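Local coordinates for flavin reductase domain protein (Arthrobacter sp., PDB 2QCK), which probably binds FMN and uses a reduced nicotinamide cofactor to reduce flavin, at the interface of chains A and B. Coordinates in Å, arbitrary orientation; residue numbers count along the deposited sequence, not the author numbering. Chains: chain A/B, Flavin reductase domain protein.

Contact 1: the interface of chains A and B. Residues chain A 151, 153, 157-160; chain B 151, 159-162.
A:Gln159 and B:Val161 pair backbone to backbone where strand 156-162 of each chain meets its symmetry mate, forming an antiparallel beta bridge between subunits of this flavin reductase-like protein. The amide N of A:Gln159 donates to B:Val161 O at 3.0 Å, and B:Val161 N returns a bond to A:Gln159 O at 2.8 Å; both are nearly straight, 168° and 167° at the hydrogen. The register places A:Pro160 against B:Pro160 and A:Ser158 against B:Pro162. The side chain of A:Gln159 starts with CG wedged between its own backbone N and carbonyl carbon (chi1 74°). CB of A:Gln159 lies 4.2 Å from B:Val161 O, its CG passes nearer to that carbonyl oxygen at 3.6 Å, and the chain then runs on extended to its amide tip. There A:Gln159 NE2 meets water 1 at 2.5 Å, and the water lies 2.7 Å from B:Pro162 O, relaying the amide to the partner backbone. A:Ser158 sets its CB toward B:Pro160 CB, while its OG faces the CA of B:Pro162. Beyond the prolines, A:Leu151 and B:Leu151 point at each other tip to tip, their CD1 methyls pressed to 3.3 Å, tighter than an ordinary methyl contact.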
# COMPACT_ATOMS: atom_id res chain seq x y z
N LEU A 151 3.62 -2.76 11.43
CA LEU A 151 2.44 -3.05 10.64
C LEU A 151 1.22 -2.54 11.36
O LEU A 151 1.24 -2.28 12.57
CB LEU A 151 2.30 -4.54 10.45
CG LEU A 151 3.60 -5.31 10.24
CD1 LEU A 151 3.31 -6.80 10.43
CD2 LEU A 151 4.13 -5.02 8.90
N HIS A 153 -3.07 -3.42 11.32
CA HIS A 153 -4.03 -4.37 10.82
C HIS A 153 -5.21 -4.34 11.77
O HIS A 153 -5.03 -4.34 13.00
CB HIS A 153 -3.41 -5.76 10.79
CG HIS A 153 -4.41 -6.85 10.82
ND1 HIS A 153 -5.52 -6.87 10.00
CD2 HIS A 153 -4.50 -7.96 11.59
CE1 HIS A 153 -6.25 -7.94 10.26
NE2 HIS A 153 -5.64 -8.62 11.22
N TYR A 157 -1.57 -2.04 15.98
CA TYR A 157 -0.19 -2.13 15.56
C TYR A 157 0.32 -3.53 15.82
O TYR A 157 0.15 -4.07 16.90
CB TYR A 157 0.67 -1.09 16.27
CG TYR A 157 0.38 0.32 15.82
CD1 TYR A 157 0.77 0.79 14.56
CD2 TYR A 157 -0.29 1.20 16.64
CE1 TYR A 157 0.47 2.12 14.15
CE2 TYR A 157 -0.57 2.50 16.24
CZ TYR A 157 -0.20 2.94 15.01
OH TYR A 157 -0.52 4.23 14.63
N SER A 158 0.99 -4.11 14.82
CA SER A 158 1.45 -5.48 14.83
C SER A 158 2.90 -5.52 14.37
O SER A 158 3.45 -4.53 13.87
CB SER A 158 0.63 -6.33 13.87
OG SER A 158 -0.68 -6.55 14.38
N GLN A 159 3.50 -6.68 14.55
CA GLN A 159 4.83 -6.93 14.04
C GLN A 159 4.77 -8.16 13.15
O GLN A 159 3.94 -9.04 13.38
CB GLN A 159 5.77 -7.15 15.19
CG GLN A 159 5.60 -8.49 15.87
CD GLN A 159 6.62 -8.67 16.95
OE1 GLN A 159 7.82 -8.73 16.66
NE2 GLN A 159 6.15 -8.76 18.19
N PRO A 160 5.60 -8.20 12.12
CA PRO A 160 5.58 -9.35 11.24
C PRO A 160 6.45 -10.47 11.80
O PRO A 160 7.54 -10.22 12.30
CB PRO A 160 6.14 -8.79 9.94
CG PRO A 160 7.07 -7.74 10.33
CD PRO A 160 6.60 -7.20 11.69
N LEU B 151 1.16 -11.18 5.01
CA LEU B 151 2.06 -10.05 4.81
C LEU B 151 3.26 -10.49 4.02
O LEU B 151 3.55 -11.69 3.92
CB LEU B 151 2.53 -9.53 6.15
CG LEU B 151 1.50 -9.54 7.28
CD1 LEU B 151 2.23 -9.33 8.60
CD2 LEU B 151 0.50 -8.48 7.02
N GLN B 159 3.35 -13.28 9.00
CA GLN B 159 2.06 -13.12 9.60
C GLN B 159 2.16 -12.01 10.65
O GLN B 159 3.22 -11.82 11.23
CB GLN B 159 1.64 -14.41 10.24
CG GLN B 159 2.37 -14.73 11.52
CD GLN B 159 1.85 -15.98 12.14
OE1 GLN B 159 0.68 -16.03 12.56
NE2 GLN B 159 2.69 -17.01 12.21
N PRO B 160 1.08 -11.26 10.84
CA PRO B 160 1.13 -10.19 11.81
C PRO B 160 0.83 -10.73 13.21
O PRO B 160 -0.07 -11.55 13.39
CB PRO B 160 0.05 -9.23 11.33
CG PRO B 160 -0.95 -10.07 10.68
CD PRO B 160 -0.23 -11.33 10.17
N VAL B 161 1.63 -10.32 14.19
CA VAL B 161 1.34 -10.69 15.57
C VAL B 161 1.13 -9.40 16.31
O VAL B 161 1.98 -8.54 16.27
CB VAL B 161 2.51 -11.43 16.22
CG1 VAL B 161 2.16 -11.70 17.64
CG2 VAL B 161 2.81 -12.69 15.46
N PRO B 162 -0.03 -9.22 16.93
CA PRO B 162 -0.17 -7.90 17.54
C PRO B 162 0.86 -7.66 18.61
O PRO B 162 1.39 -8.60 19.18
CB PRO B 162 -1.59 -7.90 18.10
CG PRO B 162 -1.95 -9.31 18.20
CD PRO B 162 -1.25 -10.03 17.11
O HOH W 1 4.06 -9.03 19.43

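Contact 2: the interface of chains A and B. Residues chain A 45, 47, 51-53, 77, 118, 138; chain B 12-13, 16-17.
B:Phe13 and B:Phe17, one turn apart on helix 10-18, pack against A:Pro51, A:Ser45 and A:Met77 on strands of the chain A flavin reductase-like domain. Packing is densest around the two rings. With CG anti to the backbone N (chi1 175°), B:Phe13 reaches away from its helix and receives A:Pro51 CB over the centre of one face, 3.6 Å from the ring centroid; B:Phe17 CD2 covers the rim of the other face. The A:Leu118 side chain runs at about a right angle to that of B:Phe13, bringing A:Leu118 CD1 to 3.6 Å from B:Phe13 CD1. B:Phe17 is sandwiched in its turn: the methyl CE of selenomethionine A:Met77 lies over one face, offset toward the rim, 3.6 Å from the centroid, and A:Ser45 CB lies beyond the opposite face, while A:Phe53 CB touches ring atom CZ at 3.7 Å. An alanine in place of B:Phe17 would probably open a gap between A:Met77 and A:Ser45 and leave the selenomethionine methyl free to turn. Next to it, B:Met16 bends so that its CE presses on A:Met77 CB at 3.4 Å. Contact is looser toward B:Thr12, which hides 3 Å² against 83 Å² for B:Phe13; B:Thr12 CG2 meets A:Leu118 CD2 at 4.0 Å, the two side chains running antiparallel alongside each other. No nitrogen or oxygen pair comes within bonding range across this patch.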
# COMPACT_ATOMS: atom_id res chain seq x y z
N SER A 45 5.71 1.64 -3.27
CA SER A 45 6.62 1.82 -4.38
C SER A 45 5.88 1.88 -5.73
O SER A 45 4.99 1.07 -5.98
CB SER A 45 7.57 0.64 -4.39
OG SER A 45 8.59 0.94 -5.29
N SER A 47 7.99 3.17 -8.94
CA SER A 47 9.02 2.89 -9.94
C SER A 47 10.41 3.03 -9.38
O SER A 47 10.62 3.61 -8.33
CB SER A 47 8.88 3.79 -11.18
OG SER A 47 9.14 5.14 -10.86
N PRO A 51 13.00 6.85 -9.20
CA PRO A 51 12.35 6.34 -8.04
C PRO A 51 11.14 7.15 -7.70
O PRO A 51 11.24 8.37 -7.53
CB PRO A 51 13.43 6.48 -6.95
CG PRO A 51 14.36 7.51 -7.43
CD PRO A 51 14.32 7.46 -8.91
N ARG A 52 10.01 6.47 -7.57
CA ARG A 52 8.75 7.11 -7.16
C ARG A 52 7.95 6.24 -6.21
O ARG A 52 8.03 5.03 -6.25
CB ARG A 52 7.85 7.39 -8.36
CG ARG A 52 8.47 8.01 -9.60
CD ARG A 52 7.35 8.42 -10.54
NE ARG A 52 7.60 8.07 -11.93
CZ ARG A 52 8.29 8.81 -12.79
NH1 ARG A 52 8.82 9.97 -12.41
NH2 ARG A 52 8.44 8.41 -14.03
N PHE A 53 7.14 6.88 -5.39
CA PHE A 53 6.19 6.19 -4.55
C PHE A 53 4.87 6.94 -4.61
O PHE A 53 4.83 8.07 -5.06
CB PHE A 53 6.64 6.03 -3.07
CG PHE A 53 6.80 7.32 -2.29
CD1 PHE A 53 8.00 7.99 -2.27
CD2 PHE A 53 5.78 7.79 -1.48
CE1 PHE A 53 8.17 9.13 -1.53
CE2 PHE A 53 5.94 8.96 -0.76
CZ PHE A 53 7.13 9.61 -0.78
N MSE A 77 9.84 5.40 7.10
CA MSE A 77 9.51 3.99 7.39
C MSE A 77 9.77 3.79 8.87
O MSE A 77 10.74 4.33 9.42
CB MSE A 77 10.39 3.05 6.58
CG MSE A 77 9.92 2.88 5.17
SE MSE A 77 10.01 4.50 4.04
CE MSE A 77 9.42 3.63 2.33
N LEU A 118 12.93 9.05 3.06
CA LEU A 118 13.17 9.53 1.71
C LEU A 118 12.55 10.92 1.59
O LEU A 118 11.52 11.18 2.22
CB LEU A 118 12.51 8.59 0.69
CG LEU A 118 12.88 7.10 0.74
CD1 LEU A 118 12.10 6.33 -0.29
CD2 LEU A 118 14.36 6.94 0.52
N VAL A 138 11.42 10.65 -5.80
CA VAL A 138 12.34 10.66 -4.67
C VAL A 138 13.61 11.35 -5.12
O VAL A 138 14.12 11.05 -6.17
CB VAL A 138 12.62 9.22 -4.19
CG1 VAL A 138 13.72 9.16 -3.15
CG2 VAL A 138 11.36 8.63 -3.62
N THR B 12 19.46 3.22 -1.65
CA THR B 12 18.68 3.73 -0.51
C THR B 12 17.17 3.57 -0.73
O THR B 12 16.47 3.06 0.14
CB THR B 12 19.03 5.22 -0.17
OG1 THR B 12 20.39 5.30 0.26
CG2 THR B 12 18.17 5.75 0.96
N PHE B 13 16.67 3.99 -1.90
CA PHE B 13 15.26 3.79 -2.24
C PHE B 13 14.89 2.28 -2.23
O PHE B 13 13.92 1.89 -1.58
CB PHE B 13 14.96 4.46 -3.60
CG PHE B 13 13.58 4.24 -4.10
CD1 PHE B 13 12.52 5.00 -3.65
CD2 PHE B 13 13.32 3.25 -5.05
CE1 PHE B 13 11.22 4.77 -4.13
CE2 PHE B 13 12.03 3.03 -5.52
CZ PHE B 13 10.99 3.79 -5.05
N MSE B 16 14.93 1.16 1.51
CA MSE B 16 13.83 1.64 2.34
C MSE B 16 12.53 0.88 2.05
O MSE B 16 11.77 0.62 2.98
CB MSE B 16 13.62 3.16 2.22
CG MSE B 16 14.65 4.03 2.89
SE MSE B 16 15.37 3.26 4.59
CE MSE B 16 13.61 3.11 5.53
N PHE B 17 12.26 0.49 0.81
CA PHE B 17 11.06 -0.32 0.52
C PHE B 17 11.22 -1.80 0.86
O PHE B 17 10.21 -2.51 1.00
CB PHE B 17 10.47 -0.11 -0.92
CG PHE B 17 9.64 1.11 -1.01
CD1 PHE B 17 8.36 1.11 -0.52
CD2 PHE B 17 10.21 2.30 -1.42
CE1 PHE B 17 7.63 2.26 -0.48
CE2 PHE B 17 9.49 3.47 -1.40
CZ PHE B 17 8.20 3.45 -0.93

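Contact 3: the interface of chains A and B. Residues chain A 115, 143-146; chain B 16, 18-19.
The end of helix 10-18 and the residue after it dock on two loop segments of the partner, one at A:Ala115 and the other running from A:Gly144 to A:Asp146 after strand 131-143. B:Arg19 touches both. Its chain, fully extended from CG to NE, carries the guanidinium to the two loops. There B:Arg19 NH1 donates to A:Ala115 O at 2.8 Å, in the carbonyl plane but with the oxygen tilted out of the guanidinium plane, and the bond is bent to 120° at the hydrogen. B:Arg19 NH1 to A:Gly144 O is 3.0 Å and straighter at 159°; this oxygen is close to the guanidinium plane, whereas NH1 stands above the carbonyl plane. A:Asp146 stacks its carboxylate over one guanidinium face, the planes 4° apart, with OD1 3.6 Å from B:Arg19 NE in a long salt bridge. A:Val143 backs the opposite face, though its CG1 is modelled too close for that contact to be trusted. B:Arg18 meets the same carboxylate edge-on, the planes steeply turned, in a long salt bridge from B:Arg18 NH2 to A:Asp146 OD2 at 3.4 Å, so two arginines probably share one negative charge. B:Met16 adds an apolar contact, its selenium SE 3.7 Å from A:Val143 CA and its methyl CE 3.5 Å from A:Ala115 O.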
# COMPACT_ATOMS: atom_id res chain seq x y z
N ALA A 115 13.28 3.97 10.81
CA ALA A 115 13.98 2.94 10.02
C ALA A 115 14.76 3.53 8.83
O ALA A 115 15.75 2.96 8.35
CB ALA A 115 13.01 1.88 9.53
N VAL A 143 19.07 5.63 5.01
CA VAL A 143 18.69 4.46 5.77
C VAL A 143 18.93 4.74 7.26
O VAL A 143 19.94 5.32 7.62
CB VAL A 143 19.50 3.26 5.33
CG1 VAL A 143 18.92 2.03 5.94
CG2 VAL A 143 19.43 3.13 3.82
N GLY A 144 17.97 4.35 8.11
CA GLY A 144 18.09 4.55 9.55
C GLY A 144 18.55 3.26 10.19
O GLY A 144 19.23 2.45 9.55
N GLU A 145 18.16 3.05 11.45
CA GLU A 145 18.53 1.83 12.17
C GLU A 145 17.64 0.71 11.68
O GLU A 145 16.41 0.85 11.67
CB GLU A 145 18.38 1.99 13.68
N ASP A 146 18.26 -0.39 11.25
CA ASP A 146 17.51 -1.59 10.86
C ASP A 146 16.82 -2.12 12.13
O ASP A 146 17.25 -1.83 13.25
CB ASP A 146 18.46 -2.64 10.27
CG ASP A 146 17.83 -3.47 9.13
OD1 ASP A 146 16.60 -3.42 8.87
OD2 ASP A 146 18.61 -4.19 8.46
N MSE B 16 14.93 1.16 1.51
CA MSE B 16 13.83 1.64 2.34
C MSE B 16 12.53 0.88 2.05
O MSE B 16 11.77 0.62 2.98
CB MSE B 16 13.62 3.16 2.22
CG MSE B 16 14.65 4.03 2.89
SE MSE B 16 15.37 3.26 4.59
CE MSE B 16 13.61 3.11 5.53
N ARG B 18 12.47 -2.26 0.96
CA ARG B 18 12.75 -3.56 1.59
C ARG B 18 12.32 -3.55 3.04
O ARG B 18 11.89 -4.54 3.57
CB ARG B 18 14.25 -3.88 1.52
CG ARG B 18 14.60 -5.33 1.90
CD ARG B 18 16.12 -5.60 2.10
NE ARG B 18 16.70 -4.82 3.20
CZ ARG B 18 16.48 -5.06 4.49
NH1 ARG B 18 15.71 -6.07 4.90
NH2 ARG B 18 17.04 -4.29 5.41
N ARG B 19 12.45 -2.40 3.69
CA ARG B 19 12.13 -2.26 5.10
C ARG B 19 10.67 -1.92 5.37
O ARG B 19 10.27 -1.74 6.54
CB ARG B 19 13.00 -1.17 5.70
CG ARG B 19 14.50 -1.49 5.71
CD ARG B 19 15.24 -0.47 6.54
NE ARG B 19 16.66 -0.75 6.44
CZ ARG B 19 17.60 -0.21 7.21
NH1 ARG B 19 17.29 0.66 8.18
NH2 ARG B 19 18.86 -0.54 7.01

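Contacts 2 and 3 are two stretches of one docking surface: their C-alpha centres are about 11 Å apart, and B:Met16 belongs to both, linking the apolar stretch to the charged one. Helix 10-18 supplies chain B residues to each. Contact 1 lies about 22 Å from contact 2 and 17 Å from contact 3 between C-alpha centres, and uses different elements, strands 151-153 and 156-162. The two-fold symmetry repeats every contact with the chains exchanged, so each subunit both lends its N-terminal helix and receives its partner's. This reciprocal embrace, together with the intersubunit strand pairing, suggests that the pair may be a biological dimer, though the structure alone does not show it.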